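Local coordinates for uncharacterized protein, DUF633, LMOf2365_1472 (PDB 3GNL) that is of unknown function but probably methylates N1 of adenine 22 in tRNA with a Rossmann-like methyltransferase domain, at residues L132-W135 / S136-N140; V168-K172 / Q173-F177. All coordinates share one frame; numbering follows the deposited sequence.

Contact 1 of 2, residues L132-W135 / S136-N140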
loop_
_atom_site.group_PDB
_atom_site.type_symbol
_atom_site.label_atom_id
_atom_site.label_comp_id
_atom_site.label_asym_id
_atom_site.label_seq_id
_atom_site.Cartn_x
_atom_site.Cartn_y
_atom_site.Cartn_z
ATOM N N LEU A 132 -6.009 -3.419 -3.901
ATOM C CA LEU A 132 -5.759 -4.040 -2.604
ATOM C C LEU A 132 -6.993 -3.992 -1.704
ATOM O O LEU A 132 -7.204 -4.866 -0.844
ATOM C CB LEU A 132 -4.553 -3.363 -1.952
ATOM C CG LEU A 132 -3.255 -3.596 -2.716
ATOM C CD1 LEU A 132 -2.166 -2.791 -2.082
ATOM C CD2 LEU A 132 -2.875 -5.095 -2.781
ATOM N N ARG A 133 -7.861 -2.996 -1.882
ATOM C CA ARG A 133 -9.106 -2.966 -1.129
ATOM C C ARG A 133 -10.043 -4.038 -1.639
ATOM O O ARG A 133 -10.752 -4.642 -0.827
ATOM C CB ARG A 133 -9.726 -1.535 -1.100
ATOM C CG ARG A 133 -8.698 -0.527 -0.611
ATOM C CD ARG A 133 -9.370 0.724 -0.132
ATOM N NE ARG A 133 -8.419 1.784 0.140
ATOM C CZ ARG A 133 -7.984 2.672 -0.750
ATOM N NH1 ARG A 133 -8.464 2.686 -2.006
ATOM N NH2 ARG A 133 -7.082 3.583 -0.384
ATOM N N GLU A 134 -9.996 -4.338 -2.949
ATOM C CA GLU A 134 -10.754 -5.462 -3.500
ATOM C C GLU A 134 -10.216 -6.751 -2.947
ATOM O O GLU A 134 -11.021 -7.599 -2.540
ATOM C CB GLU A 134 -10.736 -5.488 -5.031
ATOM C CG GLU A 134 -11.748 -6.465 -5.562
ATOM C CD GLU A 134 -12.045 -6.233 -7.003
ATOM O OE1 GLU A 134 -11.087 -6.122 -7.810
ATOM O OE2 GLU A 134 -13.257 -6.141 -7.308
ATOM N N TRP A 135 -8.889 -6.896 -2.923
ATOM C CA TRP A 135 -8.277 -8.084 -2.349
ATOM C C TRP A 135 -8.749 -8.250 -0.913
ATOM O O TRP A 135 -9.037 -9.372 -0.478
ATOM C CB TRP A 135 -6.755 -7.941 -2.425
ATOM C CG TRP A 135 -6.029 -9.153 -1.816
ATOM C CD1 TRP A 135 -5.647 -10.279 -2.458
ATOM C CD2 TRP A 135 -5.640 -9.288 -0.454
ATOM N NE1 TRP A 135 -5.044 -11.141 -1.561
ATOM C CE2 TRP A 135 -5.059 -10.572 -0.317
ATOM C CE3 TRP A 135 -5.779 -8.476 0.676
ATOM C CZ2 TRP A 135 -4.560 -11.047 0.926
ATOM C CZ3 TRP A 135 -5.283 -8.940 1.905
ATOM C CH2 TRP A 135 -4.677 -10.222 2.002
ATOM N N SER A 136 -8.804 -7.169 -0.151
ATOM C CA SER A 136 -9.221 -7.238 1.249
ATOM C C SER A 136 -10.630 -7.821 1.372
ATOM O O SER A 136 -10.884 -8.681 2.220
ATOM C CB SER A 136 -9.083 -5.833 1.862
ATOM O OG SER A 136 -10.198 -5.419 2.618
ATOM N N GLU A 137 -11.536 -7.392 0.505
ATOM C CA GLU A 137 -12.875 -7.932 0.486
ATOM C C GLU A 137 -12.877 -9.406 0.066
ATOM O O GLU A 137 -13.548 -10.199 0.752
ATOM C CB GLU A 137 -13.693 -7.119 -0.528
ATOM C CG GLU A 137 -15.098 -7.628 -0.739
ATOM C CD GLU A 137 -15.915 -6.629 -1.516
ATOM O OE1 GLU A 137 -15.906 -6.749 -2.779
ATOM O OE2 GLU A 137 -16.606 -5.780 -0.907
ATOM N N GLN A 138 -12.182 -9.782 -1.011
ATOM C CA GLN A 138 -12.156 -11.187 -1.503
ATOM C C GLN A 138 -11.547 -12.142 -0.501
ATOM O O GLN A 138 -11.924 -13.312 -0.458
ATOM C CB GLN A 138 -11.420 -11.355 -2.822
ATOM C CG GLN A 138 -12.142 -10.800 -4.022
ATOM C CD GLN A 138 -11.258 -10.804 -5.243
ATOM O OE1 GLN A 138 -10.083 -11.228 -5.175
ATOM N NE2 GLN A 138 -11.785 -10.325 -6.373
ATOM N N ASN A 139 -10.615 -11.647 0.306
ATOM C CA ASN A 139 -9.939 -12.549 1.243
ATOM C C ASN A 139 -10.290 -12.325 2.715
ATOM O O ASN A 139 -9.661 -12.904 3.600
ATOM C CB ASN A 139 -8.443 -12.465 0.989
ATOM C CG ASN A 139 -8.077 -13.009 -0.364
ATOM O OD1 ASN A 139 -7.860 -14.208 -0.504
ATOM N ND2 ASN A 139 -8.015 -12.137 -1.399
ATOM N N ASN A 140 -11.302 -11.504 2.992
ATOM C CA ASN A 140 -11.706 -11.197 4.365
ATOM C C ASN A 140 -10.582 -10.721 5.280
ATOM O O ASN A 140 -10.400 -11.226 6.392
ATOM C CB ASN A 140 -12.496 -12.358 5.022
ATOM C CG ASN A 140 -13.892 -12.545 4.404
ATOM O OD1 ASN A 140 -14.423 -11.655 3.756
ATOM N ND2 ASN A 140 -14.485 -13.707 4.620
#

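Contact 2 of 2, residues V168-K172 / Q173-F177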
loop_
_atom_site.group_PDB
_atom_site.type_symbol
_atom_site.label_atom_id
_atom_site.label_comp_id
_atom_site.label_asym_id
_atom_site.label_seq_id
_atom_site.Cartn_x
_atom_site.Cartn_y
_atom_site.Cartn_z
ATOM N N VAL A 168 -15.824 -9.570 5.080
ATOM C CA VAL A 168 -15.543 -8.165 4.816
ATOM C C VAL A 168 -16.296 -7.791 3.556
ATOM O O VAL A 168 -16.168 -8.453 2.519
ATOM C CB VAL A 168 -14.038 -7.953 4.690
ATOM C CG1 VAL A 168 -13.711 -6.499 4.339
ATOM C CG2 VAL A 168 -13.335 -8.295 6.023
ATOM N N THR A 169 -17.097 -6.745 3.701
ATOM C CA THR A 169 -17.948 -6.264 2.570
ATOM C C THR A 169 -17.878 -4.750 2.485
ATOM O O THR A 169 -18.359 -4.048 3.384
ATOM C CB THR A 169 -19.441 -6.707 2.750
ATOM O OG1 THR A 169 -19.980 -6.120 3.943
ATOM C CG2 THR A 169 -19.568 -8.232 2.794
ATOM N N TRP A 170 -17.273 -4.236 1.405
ATOM C CA TRP A 170 -17.121 -2.789 1.286
ATOM C C TRP A 170 -18.193 -2.207 0.380
ATOM O O TRP A 170 -18.856 -2.932 -0.306
ATOM C CB TRP A 170 -15.753 -2.499 0.622
ATOM C CG TRP A 170 -14.544 -2.922 1.451
ATOM C CD1 TRP A 170 -13.536 -3.724 1.031
ATOM C CD2 TRP A 170 -14.298 -2.613 2.841
ATOM N NE1 TRP A 170 -12.625 -3.906 2.065
ATOM C CE2 TRP A 170 -13.066 -3.257 3.182
ATOM C CE3 TRP A 170 -14.965 -1.860 3.827
ATOM C CZ2 TRP A 170 -12.498 -3.170 4.477
ATOM C CZ3 TRP A 170 -14.372 -1.765 5.132
ATOM C CH2 TRP A 170 -13.146 -2.432 5.417
ATOM N N THR A 171 -18.355 -0.890 0.418
ATOM C CA THR A 171 -19.091 -0.242 -0.671
ATOM C C THR A 171 -18.080 0.082 -1.792
ATOM O O THR A 171 -16.862 0.100 -1.576
ATOM C CB THR A 171 -19.709 1.040 -0.246
ATOM O OG1 THR A 171 -18.675 1.972 0.151
ATOM C CG2 THR A 171 -20.666 0.855 0.905
ATOM N N LYS A 172 -18.570 0.448 -2.962
ATOM C CA LYS A 172 -17.651 0.780 -4.046
ATOM C C LYS A 172 -16.857 2.048 -3.690
ATOM O O LYS A 172 -15.693 2.161 -4.079
ATOM C CB LYS A 172 -18.400 0.916 -5.390
ATOM C CG LYS A 172 -19.453 1.951 -5.446
ATOM C CD LYS A 172 -20.261 1.894 -6.802
ATOM C CE LYS A 172 -21.392 2.990 -6.766
ATOM N NZ LYS A 172 -21.913 3.472 -8.119
ATOM N N GLN A 173 -17.468 2.961 -2.943
ATOM C CA GLN A 173 -16.755 4.160 -2.493
ATOM C C GLN A 173 -15.625 3.771 -1.545
ATOM O O GLN A 173 -14.503 4.287 -1.638
ATOM C CB GLN A 173 -17.682 5.155 -1.797
ATOM C CG GLN A 173 -18.748 5.787 -2.716
ATOM C CD GLN A 173 -20.033 4.968 -2.851
ATOM O OE1 GLN A 173 -20.114 3.769 -2.535
ATOM N NE2 GLN A 173 -21.075 5.640 -3.351
ATOM N N GLU A 174 -15.893 2.845 -0.625
ATOM C CA GLU A 174 -14.835 2.407 0.293
ATOM C C GLU A 174 -13.691 1.754 -0.474
ATOM O O GLU A 174 -12.513 1.942 -0.134
ATOM C CB GLU A 174 -15.418 1.488 1.375
ATOM C CG GLU A 174 -16.326 2.223 2.313
ATOM C CD GLU A 174 -17.040 1.300 3.308
ATOM O OE1 GLU A 174 -17.477 0.220 2.903
ATOM O OE2 GLU A 174 -17.107 1.693 4.492
ATOM N N ILE A 175 -13.978 0.935 -1.483
ATOM C CA ILE A 175 -12.901 0.348 -2.301
ATOM C C ILE A 175 -12.083 1.431 -3.051
ATOM O O ILE A 175 -10.850 1.356 -3.132
ATOM C CB ILE A 175 -13.466 -0.718 -3.245
ATOM C CG1 ILE A 175 -13.688 -2.004 -2.427
ATOM C CG2 ILE A 175 -12.560 -1.067 -4.397
ATOM C CD1 ILE A 175 -14.504 -3.011 -3.139
ATOM N N PHE A 176 -12.767 2.400 -3.653
ATOM C CA PHE A 176 -12.080 3.382 -4.508
ATOM C C PHE A 176 -11.312 4.383 -3.686
ATOM O O PHE A 176 -10.231 4.797 -4.134
ATOM C CB PHE A 176 -13.169 4.111 -5.328
ATOM C CG PHE A 176 -12.691 4.916 -6.496
ATOM C CD1 PHE A 176 -12.759 4.378 -7.787
ATOM C CD2 PHE A 176 -12.284 6.229 -6.327
ATOM C CE1 PHE A 176 -12.358 5.144 -8.918
ATOM C CE2 PHE A 176 -11.899 7.011 -7.463
ATOM C CZ PHE A 176 -11.929 6.455 -8.722
ATOM N N PHE A 177 -11.828 4.790 -2.532
ATOM C CA PHE A 177 -11.313 5.897 -1.740
ATOM C C PHE A 177 -10.626 5.518 -0.425
ATOM O O PHE A 177 -9.796 6.288 0.112
ATOM C CB PHE A 177 -12.395 6.916 -1.444
ATOM C CG PHE A 177 -12.983 7.534 -2.683
ATOM C CD1 PHE A 177 -12.228 8.446 -3.413
ATOM C CD2 PHE A 177 -14.275 7.201 -3.102
ATOM C CE1 PHE A 177 -12.752 9.045 -4.573
ATOM C CE2 PHE A 177 -14.821 7.778 -4.245
ATOM C CZ PHE A 177 -14.061 8.700 -4.997
HETATM O O HOH W 1 -18.902 -1.470 4.458
#

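Contact 1 of 2, residues L132-W135 / S136-N140
The carbonyl oxygen of W135 is held by two N-H groups of one residue, N139. The backbone N of N139 sits 2.9 Å from W135 O, and the side-chain ND2 reaches the same W135 O at 3.1 Å in a fairly straight hydrogen bond (N-H...O 161°). The second bond leaves in the plane of the N139 amide and so limits the rotation of that group. It also brings the amide over one face of the W135 indole, where ND2 stands 3.1 Å above the ring plane, displaced toward the rim, with the two planes 27° apart. W135 NE1 and N139 ND2, 3.1 Å apart, are both donors and make no hydrogen bond with each other. N139 CB lies over the six-membered ring of the same indole, 4.2 Å from its centroid, a CH-pi contact. The indole takes this place because its CG lies anti to the backbone N (chi1 179°), which swings the ring alongside the last turn; the W135 side chain also touches L108 of helix 101-110 and L121 of strand 120-125.

One residue earlier, Q138 N donates to E134 O at 2.9 Å. The two side chains cross at a slant, though their carboxylate and amide planes are nearly parallel, with Q138 NE2 3.9 Å from E134 CG. Their polar ends both turn to R105, which forms a salt bridge with E134 OE1 and a weak hydrogen bond with Q138 OE1.

S136 N closes on L132 O, while S136 OG bonds to W141 O and to the indole N-H of W170. At N140 phi turns positive, and its N makes a weak 3.4 Å bond to E137 O: helix 129-139 finishes in a Schellman motif, just before strand 141-151 of the Rossmann-like sheet.

Contact 2 of 2, residues V168-K172 / Q173-F177
A capping box opens helix 172-177, with T171 as the N-cap and E174 three residues on. T171 OG1 accepts from E174 N at 3.0 Å, and in return the carboxylate of E174 takes the backbone N-H of T171, with 2.9 Å from T171 N to E174 OE1. The hydroxyl can face the first turn because OG1 stands between its own backbone N and carbonyl carbon (chi1 62°). E174 OE1 is met on its anti side, 16° out of the carboxylate plane, and a water bridges the same oxygen to T169 O. That oxygen also lies at the edge of the W170 indole, 3.4 Å from CE3 and near the ring plane, with ring and carboxylate nearly perpendicular.

Next to the box, I175 CG1 lies 3.7 Å from W170 CB, the two side chains meeting at a slant, while I175 N starts the regular helical bonding on T171 O. Q173 bends at chi2, and its NE2 bonds to D233 OD2 of helix 215-235.

With one N-H, a water and an aromatic C-H edge around it, E174 OE1 is probably stabilised as a negative charge, which would also interact favourably with the helix N-terminus.

Contact 1 finishes a helix and contact 2 starts one, and the two touch. Contact 1 is partly buried against the sheet and helix 101-110, and its side-chain chemistry sets an asparagine amide over an indole face; contact 2 lies at the surface, where a carboxylate, a hydroxyl and a water do the work. The loop leading into helix 172-177 is laid along helix 129-139: N140 OD1 probably accepts from V168 N at 2.8 Å, and E137 OE2 from W170 N at 2.9 Å. R133 CD packs on E174 O, and R133, whose NE forms a salt bridge with E146, also gives NH1 to I175 O. Segments 132-140 and 168-177 thus join the methyltransferase-like sheet region to the start of the C-terminal helices.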